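PDB 2DWC: 433aa long hypothetical phosphoribosylglycinamide formyl transferase from Pyrococcus horikoshii, which belongs to the ATP-grasp superfamily as a PurT-like protein and binds adenosine-5'-diphosphate. Local coordinates for residues N370-L375 / L391-D396; G42-A47 / A60-V65; Y355-R360 / P379-G384. One frame throughout, in Å; residues are numbered along the deposited sequence.

Contact 1 (N370-L375 / L391-D396)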
loop_
_atom_site.group_PDB
_atom_site.type_symbol
_atom_site.label_atom_id
_atom_site.label_comp_id
_atom_site.label_asym_id
_atom_site.label_seq_id
_atom_site.Cartn_x
_atom_site.Cartn_y
_atom_site.Cartn_z
ATOM N N ASN B 370 -4.360 6.464 15.105
ATOM C CA ASN B 370 -2.993 6.015 14.817
ATOM C C ASN B 370 -2.871 4.499 14.786
ATOM O O ASN B 370 -1.891 3.933 15.262
ATOM C CB ASN B 370 -2.008 6.557 15.867
ATOM C CG ASN B 370 -2.058 8.085 15.982
ATOM O OD1 ASN B 370 -2.362 8.781 15.024
ATOM N ND2 ASN B 370 -1.728 8.605 17.162
ATOM N N ALA B 371 -3.907 3.840 14.284
ATOM C CA ALA B 371 -3.851 2.397 14.119
ATOM C C ALA B 371 -4.806 2.033 12.998
ATOM O O ALA B 371 -5.627 2.841 12.562
ATOM C CB ALA B 371 -4.298 1.706 15.375
ATOM N N THR B 372 -4.664 0.813 12.502
ATOM C CA THR B 372 -5.616 0.320 11.516
ATOM C C THR B 372 -5.471 -1.182 11.486
ATOM O O THR B 372 -4.738 -1.735 12.299
ATOM C CB THR B 372 -5.432 0.938 10.089
ATOM O OG1 THR B 372 -6.586 0.574 9.295
ATOM C CG2 THR B 372 -4.152 0.432 9.413
ATOM N N VAL B 373 -6.210 -1.867 10.610
ATOM C CA VAL B 373 -6.037 -3.307 10.531
ATOM C C VAL B 373 -5.855 -3.715 9.069
ATOM O O VAL B 373 -6.216 -2.965 8.143
ATOM C CB VAL B 373 -7.281 -4.110 11.076
ATOM C CG1 VAL B 373 -7.530 -3.774 12.585
ATOM C CG2 VAL B 373 -8.489 -3.790 10.239
ATOM N N ARG B 374 -5.267 -4.881 8.870
ATOM C CA ARG B 374 -5.147 -5.464 7.514
ATOM C C ARG B 374 -5.731 -6.854 7.696
ATOM O O ARG B 374 -5.346 -7.579 8.649
ATOM C CB ARG B 374 -3.694 -5.527 7.010
ATOM C CG ARG B 374 -3.340 -4.325 6.119
ATOM C CD ARG B 374 -2.866 -3.123 6.861
ATOM N NE ARG B 374 -2.658 -1.993 5.940
ATOM C CZ ARG B 374 -3.651 -1.195 5.513
ATOM N NH1 ARG B 374 -4.905 -1.408 5.933
ATOM N NH2 ARG B 374 -3.413 -0.212 4.644
ATOM N N LEU B 375 -6.677 -7.221 6.814
ATOM C CA LEU B 375 -7.356 -8.517 6.908
ATOM C C LEU B 375 -6.891 -9.187 5.617
ATOM O O LEU B 375 -7.072 -8.630 4.521
ATOM C CB LEU B 375 -8.871 -8.283 6.945
ATOM C CG LEU B 375 -9.314 -7.446 8.182
ATOM C CD1 LEU B 375 -10.853 -7.183 8.114
ATOM C CD2 LEU B 375 -9.012 -8.261 9.486
ATOM N N LEU B 391 -2.167 -2.821 13.197
ATOM C CA LEU B 391 -0.921 -2.036 13.036
ATOM C C LEU B 391 -1.149 -0.739 13.806
ATOM O O LEU B 391 -2.224 -0.168 13.714
ATOM C CB LEU B 391 -0.733 -1.611 11.581
ATOM C CG LEU B 391 0.061 -2.438 10.585
ATOM C CD1 LEU B 391 -0.066 -1.787 9.196
ATOM C CD2 LEU B 391 1.523 -2.472 11.015
ATOM N N ALA B 392 -0.148 -0.253 14.527
ATOM C CA ALA B 392 -0.326 0.997 15.245
ATOM C C ALA B 392 1.018 1.723 15.258
ATOM O O ALA B 392 2.067 1.075 15.289
ATOM C CB ALA B 392 -0.782 0.732 16.690
ATOM N N TRP B 393 0.996 3.051 15.257
ATOM C CA TRP B 393 2.271 3.799 15.292
ATOM C C TRP B 393 2.201 4.908 16.347
ATOM O O TRP B 393 1.118 5.395 16.687
ATOM C CB TRP B 393 2.551 4.429 13.931
ATOM C CG TRP B 393 1.293 5.028 13.238
ATOM C CD1 TRP B 393 0.895 6.342 13.256
ATOM C CD2 TRP B 393 0.252 4.311 12.534
ATOM N NE1 TRP B 393 -0.326 6.486 12.623
ATOM C CE2 TRP B 393 -0.737 5.257 12.170
ATOM C CE3 TRP B 393 0.057 2.963 12.185
ATOM C CZ2 TRP B 393 -1.907 4.901 11.464
ATOM C CZ3 TRP B 393 -1.115 2.602 11.483
ATOM C CH2 TRP B 393 -2.076 3.573 11.127
ATOM N N ASP B 394 3.370 5.332 16.808
ATOM C CA ASP B 394 3.415 6.400 17.823
ATOM C C ASP B 394 4.869 6.794 17.993
ATOM O O ASP B 394 5.765 6.042 17.687
ATOM C CB ASP B 394 2.896 5.888 19.161
ATOM C CG ASP B 394 2.613 7.019 20.144
ATOM O OD1 ASP B 394 3.500 7.368 20.952
ATOM O OD2 ASP B 394 1.500 7.562 20.079
ATOM N N LYS B 395 5.090 8.006 18.488
ATOM C CA LYS B 395 6.450 8.452 18.759
ATOM C C LYS B 395 7.083 7.555 19.798
ATOM O O LYS B 395 8.321 7.440 19.876
ATOM C CB LYS B 395 6.414 9.896 19.260
ATOM C CG LYS B 395 6.166 10.876 18.150
ATOM C CD LYS B 395 6.110 12.320 18.647
ATOM C CE LYS B 395 5.978 13.300 17.470
ATOM N NZ LYS B 395 4.782 13.015 16.620
ATOM N N ASP B 396 6.257 6.928 20.628
ATOM C CA ASP B 396 6.734 6.034 21.683
ATOM C C ASP B 396 6.374 4.614 21.286
ATOM O O ASP B 396 5.178 4.265 21.236
ATOM C CB ASP B 396 6.043 6.411 23.010
ATOM C CG ASP B 396 6.526 5.603 24.216
ATOM O OD1 ASP B 396 6.337 6.097 25.351
ATOM O OD2 ASP B 396 7.068 4.494 24.086
HETATM O O HOH W 1 -0.415 6.264 18.855
#
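W393 CG lies between its own backbone N and carbonyl carbon (chi1 40°), and chi2 of 97° turns the indole face to the backbone of N370 and A371. The two segments form an antiparallel pair, strand 371-375 with the end of strand 386-393, in the PurT C-terminal region. The indole lies flat over the N370-A371 peptide. N370 O sits over the centre of the ring, and A371 N is offset toward the rim. N370 CB makes a CH-pi contact over the face of the five-membered ring. The same N370 O accepts W393 N at 3.0 Å. T372 and L391 bond both ways: T372 N to L391 O and L391 N to T372 O. On the face of A371 and A392 the two CB atoms, A371 CB and A392 CB, touch at 3.9 Å, and helix 397-409 covers them. On the T372 and L391 face, L391 CD1 packs on R374 CD at 3.9 Å. The R374 guanidinium forms a salt bridge with E37 of the second subunit. A water ties the ends together: it accepts from N370 ND2 and donates to W393 O at 2.8 Å and to D394 OD2 at 2.6 Å.

Contact 2 (G42-A47 / A60-V65)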
loop_
_atom_site.group_PDB
_atom_site.type_symbol
_atom_site.label_atom_id
_atom_site.label_comp_id
_atom_site.label_asym_id
_atom_site.label_seq_id
_atom_site.Cartn_x
_atom_site.Cartn_y
_atom_site.Cartn_z
ATOM N N GLY B 42 3.748 -1.302 -11.591
ATOM C CA GLY B 42 3.408 -1.814 -12.899
ATOM C C GLY B 42 4.125 -3.115 -13.263
ATOM O O GLY B 42 4.308 -3.400 -14.452
ATOM N N VAL B 43 4.524 -3.891 -12.256
ATOM C CA VAL B 43 5.210 -5.164 -12.474
ATOM C C VAL B 43 4.168 -6.296 -12.458
ATOM O O VAL B 43 3.272 -6.315 -11.607
ATOM C CB VAL B 43 6.279 -5.397 -11.408
ATOM C CG1 VAL B 43 6.866 -6.836 -11.525
ATOM C CG2 VAL B 43 7.448 -4.355 -11.662
ATOM N N GLU B 44 4.302 -7.224 -13.408
ATOM C CA GLU B 44 3.331 -8.303 -13.544
ATOM C C GLU B 44 3.574 -9.346 -12.459
ATOM O O GLU B 44 4.707 -9.734 -12.208
ATOM C CB GLU B 44 3.472 -8.922 -14.942
ATOM C CG GLU B 44 2.289 -9.874 -15.306
ATOM C CD GLU B 44 2.123 -10.073 -16.815
ATOM O OE1 GLU B 44 1.835 -11.221 -17.227
ATOM O OE2 GLU B 44 2.249 -9.085 -17.587
ATOM N N VAL B 45 2.498 -9.849 -11.854
ATOM C CA VAL B 45 2.616 -10.817 -10.750
ATOM C C VAL B 45 1.873 -12.117 -11.005
ATOM O O VAL B 45 0.687 -12.087 -11.339
ATOM C CB VAL B 45 1.978 -10.245 -9.442
ATOM C CG1 VAL B 45 2.171 -11.224 -8.265
ATOM C CG2 VAL B 45 2.649 -8.917 -9.099
ATOM N N VAL B 46 2.567 -13.240 -10.835
ATOM C CA VAL B 46 1.918 -14.535 -10.967
ATOM C C VAL B 46 2.122 -15.151 -9.572
ATOM O O VAL B 46 3.242 -15.194 -9.063
ATOM C CB VAL B 46 2.578 -15.376 -12.031
ATOM C CG1 VAL B 46 1.934 -16.756 -12.063
ATOM C CG2 VAL B 46 2.382 -14.711 -13.352
ATOM N N ALA B 47 1.016 -15.593 -8.968
ATOM C CA ALA B 47 1.048 -16.126 -7.600
ATOM C C ALA B 47 0.706 -17.598 -7.588
ATOM O O ALA B 47 -0.307 -17.998 -8.159
ATOM C CB ALA B 47 -0.003 -15.339 -6.761
ATOM N N ALA B 60 -2.800 -10.513 -7.424
ATOM C CA ALA B 60 -1.986 -10.844 -8.583
ATOM C C ALA B 60 -2.732 -10.782 -9.910
ATOM O O ALA B 60 -3.967 -10.825 -9.981
ATOM C CB ALA B 60 -1.404 -12.252 -8.390
ATOM N N HIS B 61 -1.970 -10.671 -10.977
ATOM C CA HIS B 61 -2.570 -10.693 -12.310
ATOM C C HIS B 61 -3.075 -12.112 -12.662
ATOM O O HIS B 61 -4.126 -12.259 -13.297
ATOM C CB HIS B 61 -1.519 -10.300 -13.346
ATOM C CG HIS B 61 -1.115 -8.865 -13.245
ATOM N ND1 HIS B 61 -0.007 -8.456 -12.538
ATOM C CD2 HIS B 61 -1.685 -7.733 -13.753
ATOM C CE1 HIS B 61 0.092 -7.137 -12.600
ATOM N NE2 HIS B 61 -0.912 -6.674 -13.327
ATOM N N ARG B 62 -2.338 -13.152 -12.268
ATOM C CA ARG B 62 -2.758 -14.534 -12.597
ATOM C C ARG B 62 -2.293 -15.451 -11.477
ATOM O O ARG B 62 -1.350 -15.109 -10.748
ATOM C CB ARG B 62 -2.021 -15.044 -13.863
ATOM C CG ARG B 62 -2.603 -14.857 -15.240
ATOM C CD ARG B 62 -1.738 -15.711 -16.268
ATOM N NE ARG B 62 -0.296 -15.373 -16.373
ATOM C CZ ARG B 62 0.143 -14.136 -16.579
ATOM N NH1 ARG B 62 -0.719 -13.136 -16.699
ATOM N NH2 ARG B 62 1.443 -13.878 -16.665
ATOM N N SER B 63 -2.868 -16.653 -11.393
ATOM C CA SER B 63 -2.418 -17.570 -10.326
ATOM C C SER B 63 -2.373 -19.012 -10.846
ATOM O O SER B 63 -2.987 -19.316 -11.875
ATOM C CB SER B 63 -3.360 -17.424 -9.129
ATOM O OG SER B 63 -4.661 -17.908 -9.461
ATOM N N TYR B 64 -1.622 -19.865 -10.145
ATOM C CA TYR B 64 -1.560 -21.301 -10.437
ATOM C C TYR B 64 -1.725 -21.977 -9.074
ATOM O O TYR B 64 -1.215 -21.485 -8.091
ATOM C CB TYR B 64 -0.213 -21.729 -11.015
ATOM C CG TYR B 64 0.030 -21.256 -12.423
ATOM C CD1 TYR B 64 0.517 -19.982 -12.681
ATOM C CD2 TYR B 64 -0.184 -22.131 -13.519
ATOM C CE1 TYR B 64 0.799 -19.559 -14.002
ATOM C CE2 TYR B 64 0.098 -21.734 -14.821
ATOM C CZ TYR B 64 0.594 -20.454 -15.063
ATOM O OH TYR B 64 0.917 -20.143 -16.346
ATOM N N VAL B 65 -2.457 -23.091 -9.038
ATOM C CA VAL B 65 -2.698 -23.816 -7.791
ATOM C C VAL B 65 -2.185 -25.223 -7.945
ATOM O O VAL B 65 -2.523 -25.932 -8.902
ATOM C CB VAL B 65 -4.248 -23.872 -7.477
ATOM C CG1 VAL B 65 -4.514 -24.709 -6.192
ATOM C CG2 VAL B 65 -4.820 -22.466 -7.312
#
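R62, H61 and A47 bury the largest areas here, each with a different kind of bond to the facing segment. R62 folds its guanidinium back to E44. Its chain bends at chi3 (-60°), which sets NE. R62 NH2 then donates to E44 OE1 at 2.7 Å, in the guanidinium plane and on the anti lone pair of the oxygen. NH1 adds a weak bond to the same oxygen. Both nitrogens address OE1 alone, and the carboxylate stands 85° from the guanidinium plane. V46 CG2 packs against R62 NH2 at 3.5 Å. NH2 also has a salt bridge to E81, and E44 OE2 takes the backbone N of T15.

H61 bonds through its ring. H61 ND1 accepts V45 N at 2.9 Å with an N-H...N angle of 162°, the donor tilted a little from the ring plane. The ring thus takes the N-H of V45 in place of a backbone carbonyl. V43 O lies at the ring edge, 3.4 Å from H61 CE1. H61 NE2 bonds to Q58 of the second subunit. V45 O takes two weak bonds, from H61 N and R62 N.

A47 belongs to the regular ladder. A47 N donates to R62 O at 3.0 Å, and A47 O accepts Y64 N at 3.0 Å. A47 CB meets A60 CB at 3.8 Å, on the side where M57 of helix 55-59 also packs. On the other face, V46 CG1 touches the edge of the Y64 ring, 3.6 Å from Y64 CD1.

Strand 62-65 is an outermost strand, within this chain, of the four-stranded parallel sheet. Strand 44-49, helix 55-59 and strand 62-65 make a beta-alpha-beta crossover, as expected of the Rossmann-like preATP-grasp domain.

Contact 3 (Y355-R360 / P379-G384). With SO4 (sulfate ion), chain F.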
loop_
_atom_site.group_PDB
_atom_site.type_symbol
_atom_site.label_atom_id
_atom_site.label_comp_id
_atom_site.label_asym_id
_atom_site.label_seq_id
_atom_site.Cartn_x
_atom_site.Cartn_y
_atom_site.Cartn_z
ATOM N N TYR B 355 -15.250 -21.968 6.702
ATOM C CA TYR B 355 -15.192 -21.117 5.522
ATOM C C TYR B 355 -15.829 -19.761 5.733
ATOM O O TYR B 355 -16.619 -19.570 6.673
ATOM C CB TYR B 355 -15.911 -21.836 4.384
ATOM C CG TYR B 355 -15.178 -21.791 3.092
ATOM C CD1 TYR B 355 -15.478 -20.818 2.132
ATOM C CD2 TYR B 355 -14.156 -22.695 2.829
ATOM C CE1 TYR B 355 -14.770 -20.761 0.940
ATOM C CE2 TYR B 355 -13.422 -22.638 1.634
ATOM C CZ TYR B 355 -13.735 -21.678 0.699
ATOM O OH TYR B 355 -13.071 -21.612 -0.493
ATOM N N SER B 356 -15.464 -18.810 4.863
ATOM C CA SER B 356 -16.055 -17.451 4.856
ATOM C C SER B 356 -15.914 -16.706 6.186
ATOM O O SER B 356 -16.916 -16.319 6.800
ATOM C CB SER B 356 -17.563 -17.531 4.484
ATOM O OG SER B 356 -17.743 -18.353 3.303
ATOM N N PRO B 357 -14.675 -16.453 6.619
ATOM C CA PRO B 357 -14.511 -15.745 7.906
ATOM C C PRO B 357 -15.129 -14.359 7.915
ATOM O O PRO B 357 -15.277 -13.702 6.840
ATOM C CB PRO B 357 -12.978 -15.668 8.079
ATOM C CG PRO B 357 -12.462 -16.879 7.230
ATOM C CD PRO B 357 -13.373 -16.807 6.008
ATOM N N ARG B 358 -15.541 -13.891 9.107
ATOM C CA ARG B 358 -16.082 -12.542 9.191
ATOM C C ARG B 358 -15.534 -11.985 10.515
ATOM O O ARG B 358 -15.219 -12.742 11.465
ATOM C CB ARG B 358 -17.628 -12.494 9.112
ATOM C CG ARG B 358 -18.416 -13.448 9.860
ATOM C CD ARG B 358 -19.897 -13.109 9.557
ATOM N NE ARG B 358 -20.375 -13.688 8.307
ATOM C CZ ARG B 358 -21.450 -13.267 7.631
ATOM N NH1 ARG B 358 -22.172 -12.233 8.074
ATOM N NH2 ARG B 358 -21.838 -13.884 6.518
ATOM N N PHE B 359 -15.367 -10.676 10.538
ATOM C CA PHE B 359 -14.732 -10.012 11.668
ATOM C C PHE B 359 -15.641 -8.951 12.203
ATOM O O PHE B 359 -16.167 -8.144 11.431
ATOM C CB PHE B 359 -13.454 -9.334 11.164
ATOM C CG PHE B 359 -12.534 -10.237 10.420
ATOM C CD1 PHE B 359 -12.678 -10.444 9.043
ATOM C CD2 PHE B 359 -11.547 -10.942 11.112
ATOM C CE1 PHE B 359 -11.849 -11.342 8.380
ATOM C CE2 PHE B 359 -10.722 -11.849 10.444
ATOM C CZ PHE B 359 -10.896 -12.038 9.055
ATOM N N ARG B 360 -15.839 -8.899 13.517
ATOM C CA ARG B 360 -16.670 -7.802 14.019
ATOM C C ARG B 360 -15.937 -7.061 15.122
ATOM O O ARG B 360 -14.862 -7.451 15.533
ATOM C CB ARG B 360 -18.046 -8.273 14.504
ATOM C CG ARG B 360 -18.011 -9.093 15.776
ATOM C CD ARG B 360 -19.454 -9.411 16.208
ATOM N NE ARG B 360 -19.437 -10.148 17.469
ATOM C CZ ARG B 360 -20.498 -10.719 18.041
ATOM N NH1 ARG B 360 -21.711 -10.655 17.476
ATOM N NH2 ARG B 360 -20.330 -11.373 19.189
ATOM N N PRO B 379 -9.764 -17.416 2.534
ATOM C CA PRO B 379 -11.139 -17.916 2.433
ATOM C C PRO B 379 -11.610 -18.885 3.470
ATOM O O PRO B 379 -12.822 -19.088 3.619
ATOM C CB PRO B 379 -11.235 -18.516 1.007
ATOM C CG PRO B 379 -9.827 -18.661 0.541
ATOM C CD PRO B 379 -8.895 -17.871 1.443
ATOM N N GLU B 380 -10.677 -19.471 4.183
ATOM C CA GLU B 380 -11.064 -20.438 5.211
ATOM C C GLU B 380 -10.178 -20.260 6.430
ATOM O O GLU B 380 -9.003 -19.915 6.316
ATOM C CB GLU B 380 -10.890 -21.864 4.658
ATOM C CG GLU B 380 -10.984 -22.913 5.761
ATOM C CD GLU B 380 -11.174 -24.337 5.255
ATOM O OE1 GLU B 380 -11.341 -25.241 6.097
ATOM O OE2 GLU B 380 -11.159 -24.550 4.037
ATOM N N ALA B 381 -10.735 -20.527 7.598
ATOM C CA ALA B 381 -9.954 -20.424 8.820
ATOM C C ALA B 381 -9.718 -21.794 9.425
ATOM O O ALA B 381 -10.502 -22.730 9.239
ATOM C CB ALA B 381 -10.698 -19.582 9.833
ATOM N N TYR B 382 -8.600 -21.928 10.105
ATOM C CA TYR B 382 -8.380 -23.166 10.868
ATOM C C TYR B 382 -7.892 -22.647 12.232
ATOM O O TYR B 382 -7.407 -21.499 12.337
ATOM C CB TYR B 382 -7.403 -24.121 10.172
ATOM C CG TYR B 382 -6.003 -23.610 9.984
ATOM C CD1 TYR B 382 -5.179 -23.363 11.084
ATOM C CD2 TYR B 382 -5.489 -23.380 8.707
ATOM C CE1 TYR B 382 -3.877 -22.890 10.921
ATOM C CE2 TYR B 382 -4.179 -22.912 8.534
ATOM C CZ TYR B 382 -3.382 -22.666 9.649
ATOM O OH TYR B 382 -2.097 -22.170 9.517
ATOM N N VAL B 383 -8.034 -23.445 13.289
ATOM C CA VAL B 383 -7.621 -22.968 14.608
ATOM C C VAL B 383 -6.147 -22.606 14.590
ATOM O O VAL B 383 -5.298 -23.407 14.203
ATOM C CB VAL B 383 -7.889 -24.026 15.710
ATOM C CG1 VAL B 383 -7.302 -23.535 17.055
ATOM C CG2 VAL B 383 -9.400 -24.232 15.845
ATOM N N GLY B 384 -5.858 -21.371 14.998
ATOM C CA GLY B 384 -4.490 -20.900 14.993
ATOM C C GLY B 384 -4.094 -20.185 13.701
ATOM O O GLY B 384 -3.004 -19.642 13.623
HETATM S S SO4 F . -1.457 -20.472 6.164
HETATM O O1 SO4 F . -1.736 -21.607 7.105
HETATM O O2 SO4 F . -0.002 -20.117 6.260
HETATM O O3 SO4 F . -1.795 -20.896 4.765
HETATM O O4 SO4 F . -2.308 -19.299 6.548
#
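Y355 lays its ring over the carbonyl of P379. P379 O stands over the centre of the ring, with Y355 CD1 3.5 Å away. The same oxygen, P379 O, accepts S356 N at 2.9 Å, with an N-H...O angle of 151°. P379 O also touches P357 CD at 3.3 Å. It thus meets three consecutive residues, Y355, S356 and P357, and its hydrogen bond is with S356 N. The end of the Y355 side chain reaches on to the proline ring, with Y355 OH 3.9 Å from P379 CB.

E380 meets Y355 from another direction. Its CG is anti to the backbone N (chi1 168°), and the chain stays extended beyond it. E380 OE2 comes to the edge of the phenol ring, near the ring plane, 3.7 Å from Y355 CD2. The two side chains cross at about a right angle. P357 CG packs on A381 CB at 4.1 Å.

The backbones form a very short antiparallel ladder, strand 354-355 with strand 380-381. Y355 and E380 are a non-hydrogen-bonded pair in it. At S356 the chain takes a positive phi (57°), and it enters the separate strand 358-360 two residues later.

Further out, L387 of strand 386-393 packs on both P357 and A381. S356 OG bonds to D17 of the second subunit, P357 O takes T13 OG1 and S18 OG of that subunit, and F359 and R360 pair in an antiparallel ladder with one of its strands, so the sheet runs across the interface. At the other end, Y382 OH lies by O1 of a sulfate ion, probably from the crystallisation liquor, which K378 NZ and R385 NH2 also bind; the Y382 bond is modelled so short that its exact length is doubtful.

In the fold
Contacts 1 and 3 lie in the PurT C-terminal region and touch each other, L375 CD1 packing on F359 CD1 at 3.9 Å. Their centres are 22 Å apart, and their segments alternate along the chain. Contact 2 lies in the preATP-grasp region and touches neither. Its centre is 29 Å from that of contact 1 and 24 Å from that of contact 3. Its nearest atoms are about 13 Å from contact 1 and about 10 Å from contact 3. All three contacts reach the second subunit, so each borders the dimer interface. None of their residues belongs to the adenosine-5'-diphosphate pocket, which includes K162, E202, N290 and E291.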